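Side-chain contact in phenolic acid decarboxylase (Sedimentibacter hydroxybenzoicus, PDB 7AE5), which catalyses the reversible, non-oxidative decarboxylation of 4-hydroxybenzoate and 3,4-dihydroxybenzoate with prenylated FMN and manganese as cofactors: residues C[395-398]-C[399-402]. Residues are numbered along the deposited sequence; the frame is centred on the assembly and turned at random.
Sequences FNLE and QVMW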
ATOM      1  N   PHE C 395      17.478 -22.332  11.798  1.00 35.26           N
ATOM      2  CA  PHE C 395      18.548 -22.746  10.904  1.00 35.23           C
ATOM      3  C   PHE C 395      18.114 -23.852   9.953  1.00 35.76           C
ATOM      4  O   PHE C 395      18.829 -24.137   8.985  1.00 36.03           O
ATOM      5  CB  PHE C 395      19.763 -23.208  11.717  1.00 35.10           C
ATOM      6  CG  PHE C 395      20.331 -22.142  12.610  1.00 34.74           C
ATOM      7  CD1 PHE C 395      21.274 -21.247  12.132  1.00 34.50           C
ATOM      8  CD2 PHE C 395      19.913 -22.028  13.927  1.00 34.83           C
ATOM      9  CE1 PHE C 395      21.794 -20.262  12.952  1.00 34.28           C
ATOM     10  CE2 PHE C 395      20.429 -21.047  14.751  1.00 34.68           C
ATOM     11  CZ  PHE C 395      21.370 -20.162  14.263  1.00 34.36           C
ATOM     12  N   ASN C 396      16.969 -24.481  10.212  1.00 36.76           N
ATOM     13  CA  ASN C 396      16.393 -25.488   9.325  1.00 37.34           C
ATOM     14  C   ASN C 396      15.452 -24.754   8.377  1.00 37.57           C
ATOM     15  O   ASN C 396      14.284 -24.514   8.685  1.00 37.61           O
ATOM     16  CB  ASN C 396      15.675 -26.564  10.129  1.00 37.58           C
ATOM     17  CG  ASN C 396      15.211 -27.731   9.274  1.00 38.20           C
ATOM     18  OD1 ASN C 396      14.681 -27.547   8.178  1.00 38.55           O
ATOM     19  ND2 ASN C 396      15.407 -28.942   9.778  1.00 38.41           N
ATOM     20  N   LEU C 397      15.976 -24.387   7.205  1.00 30.86           N
ATOM     21  CA  LEU C 397      15.197 -23.590   6.264  1.00 31.20           C
ATOM     22  C   LEU C 397      13.955 -24.333   5.782  1.00 31.80           C
ATOM     23  O   LEU C 397      12.957 -23.700   5.419  1.00 31.94           O
ATOM     24  CB  LEU C 397      16.078 -23.181   5.085  1.00 31.68           C
ATOM     25  CG  LEU C 397      17.259 -22.290   5.474  1.00 31.07           C
ATOM     26  CD1 LEU C 397      18.017 -21.802   4.250  1.00 31.77           C
ATOM     27  CD2 LEU C 397      16.761 -21.115   6.300  1.00 30.29           C
ATOM     28  N   GLU C 398      13.995 -25.667   5.773  1.00 52.86           N
ATOM     29  CA  GLU C 398      12.795 -26.439   5.467  1.00 53.32           C
ATOM     30  C   GLU C 398      11.724 -26.229   6.532  1.00 52.86           C
ATOM     31  O   GLU C 398      10.527 -26.196   6.225  1.00 53.06           O
ATOM     32  CB  GLU C 398      13.146 -27.923   5.333  1.00 53.76           C
ATOM     33  CG  GLU C 398      13.941 -28.255   4.079  1.00 54.48           C
ATOM     34  CD  GLU C 398      15.425 -27.978   4.234  1.00 54.25           C
ATOM     35  OE1 GLU C 398      16.126 -27.901   3.202  1.00 54.88           O
ATOM     36  OE2 GLU C 398      15.891 -27.832   5.385  1.00 53.50           O
ATOM     37  N   GLN C 399      12.141 -26.082   7.793  1.00 48.44           N
ATOM     38  CA  GLN C 399      11.207 -25.745   8.863  1.00 48.18           C
ATOM     39  C   GLN C 399      10.699 -24.314   8.740  1.00 47.90           C
ATOM     40  O   GLN C 399       9.535 -24.040   9.052  1.00 47.89           O
ATOM     41  CB  GLN C 399      11.876 -25.948  10.222  1.00 47.92           C
ATOM     42  CG  GLN C 399      11.759 -27.357  10.760  1.00 48.24           C
ATOM     43  CD  GLN C 399      11.238 -27.400  12.188  1.00 48.30           C
ATOM     44  OE1 GLN C 399      11.990 -27.202  13.144  1.00 48.14           O
ATOM     45  NE2 GLN C 399       9.944 -27.668  12.339  1.00 48.63           N
ATOM     46  N   VAL C 400      11.558 -23.393   8.300  1.00 29.57           N
ATOM     47  CA  VAL C 400      11.141 -22.006   8.124  1.00 29.35           C
ATOM     48  C   VAL C 400      10.150 -21.888   6.972  1.00 29.69           C
ATOM     49  O   VAL C 400       9.190 -21.110   7.040  1.00 29.43           O
ATOM     50  CB  VAL C 400      12.372 -21.108   7.913  1.00 29.10           C
ATOM     51  CG1 VAL C 400      11.953 -19.659   7.702  1.00 28.95           C
ATOM     52  CG2 VAL C 400      13.324 -21.228   9.096  1.00 28.68           C
ATOM     53  N   MET C 401      10.367 -22.653   5.896  1.00 39.87           N
ATOM     54  CA  MET C 401       9.423 -22.661   4.782  1.00 40.33           C
ATOM     55  C   MET C 401       8.038 -23.088   5.247  1.00 40.08           C
ATOM     56  O   MET C 401       7.029 -22.465   4.891  1.00 39.91           O
ATOM     57  CB  MET C 401       9.923 -23.590   3.674  1.00 41.22           C
ATOM     58  CG  MET C 401      10.885 -22.952   2.680  1.00 41.82           C
ATOM     59  SD  MET C 401      10.362 -21.335   2.080  1.00 41.94           S
ATOM     60  CE  MET C 401       8.833 -21.755   1.242  1.00 42.24           C
ATOM     61  N   TRP C 402       7.970 -24.158   6.045  1.00 31.40           N
ATOM     62  CA  TRP C 402       6.696 -24.596   6.604  1.00 31.32           C
ATOM     63  C   TRP C 402       6.026 -23.472   7.383  1.00 30.79           C
ATOM     64  O   TRP C 402       4.839 -23.187   7.191  1.00 30.76           O
ATOM     65  CB  TRP C 402       6.909 -25.813   7.505  1.00 31.51           C
ATOM     66  CG  TRP C 402       5.709 -26.146   8.347  1.00 31.56           C
ATOM     67  CD1 TRP C 402       4.546 -26.722   7.925  1.00 31.89           C
ATOM     68  CD2 TRP C 402       5.550 -25.902   9.750  1.00 31.46           C
ATOM     69  NE1 TRP C 402       3.677 -26.864   8.982  1.00 32.00           N
ATOM     70  CE2 TRP C 402       4.269 -26.364  10.112  1.00 31.79           C
ATOM     71  CE3 TRP C 402       6.367 -25.339  10.735  1.00 31.26           C
ATOM     72  CZ2 TRP C 402       3.787 -26.282  11.417  1.00 32.05           C
ATOM     73  CZ3 TRP C 402       5.887 -25.258  12.030  1.00 31.53           C
ATOM     74  CH2 TRP C 402       4.609 -25.728  12.360  1.00 31.96           C
TER
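N396 and Q399 meet at an Asn N-cap, the start of helix 397-407 in the C-terminal domain of this UbiD-family enzyme. Three i to i+4 backbone bonds set up the start of the helix: V400 N to N396 O, M401 N to L397 O (2.8 Å) and the longer W402 N to E398 O. N396 itself has a psi of 94°, outside the helical range that begins with L397. Its side chain caps the turn: with CG anti to the backbone N (chi1 -173°), OD1 is brought back over the helix start and accepts from Q399 N at 3.0 Å. The bond is reasonably straight at the hydrogen, although the donor stands 47° out of the amide plane. Beyond the polar contact, CG of N396 lies 3.8 Å from CG of Q399; the two side chains cross nearly perpendicularly. Were N396 replaced by alanine, Q399 N would probably be left with just its weak bond to N396 O, and the glutamine's CG would lose the amide carbon it packs on. The amide of Q399 is fixed at both ends, OE1 accepting from D393 N and NE2 donating to P313 O of the second subunit, while W402 NE1 donates to P280 O of that subunit, so the start of this helix lies at a subunit interface. On the buried side L397 and V400 pack on I354 of strand 352-357, and between themselves CD2 of L397 approaches CG2 of V400 to 4.4 Å.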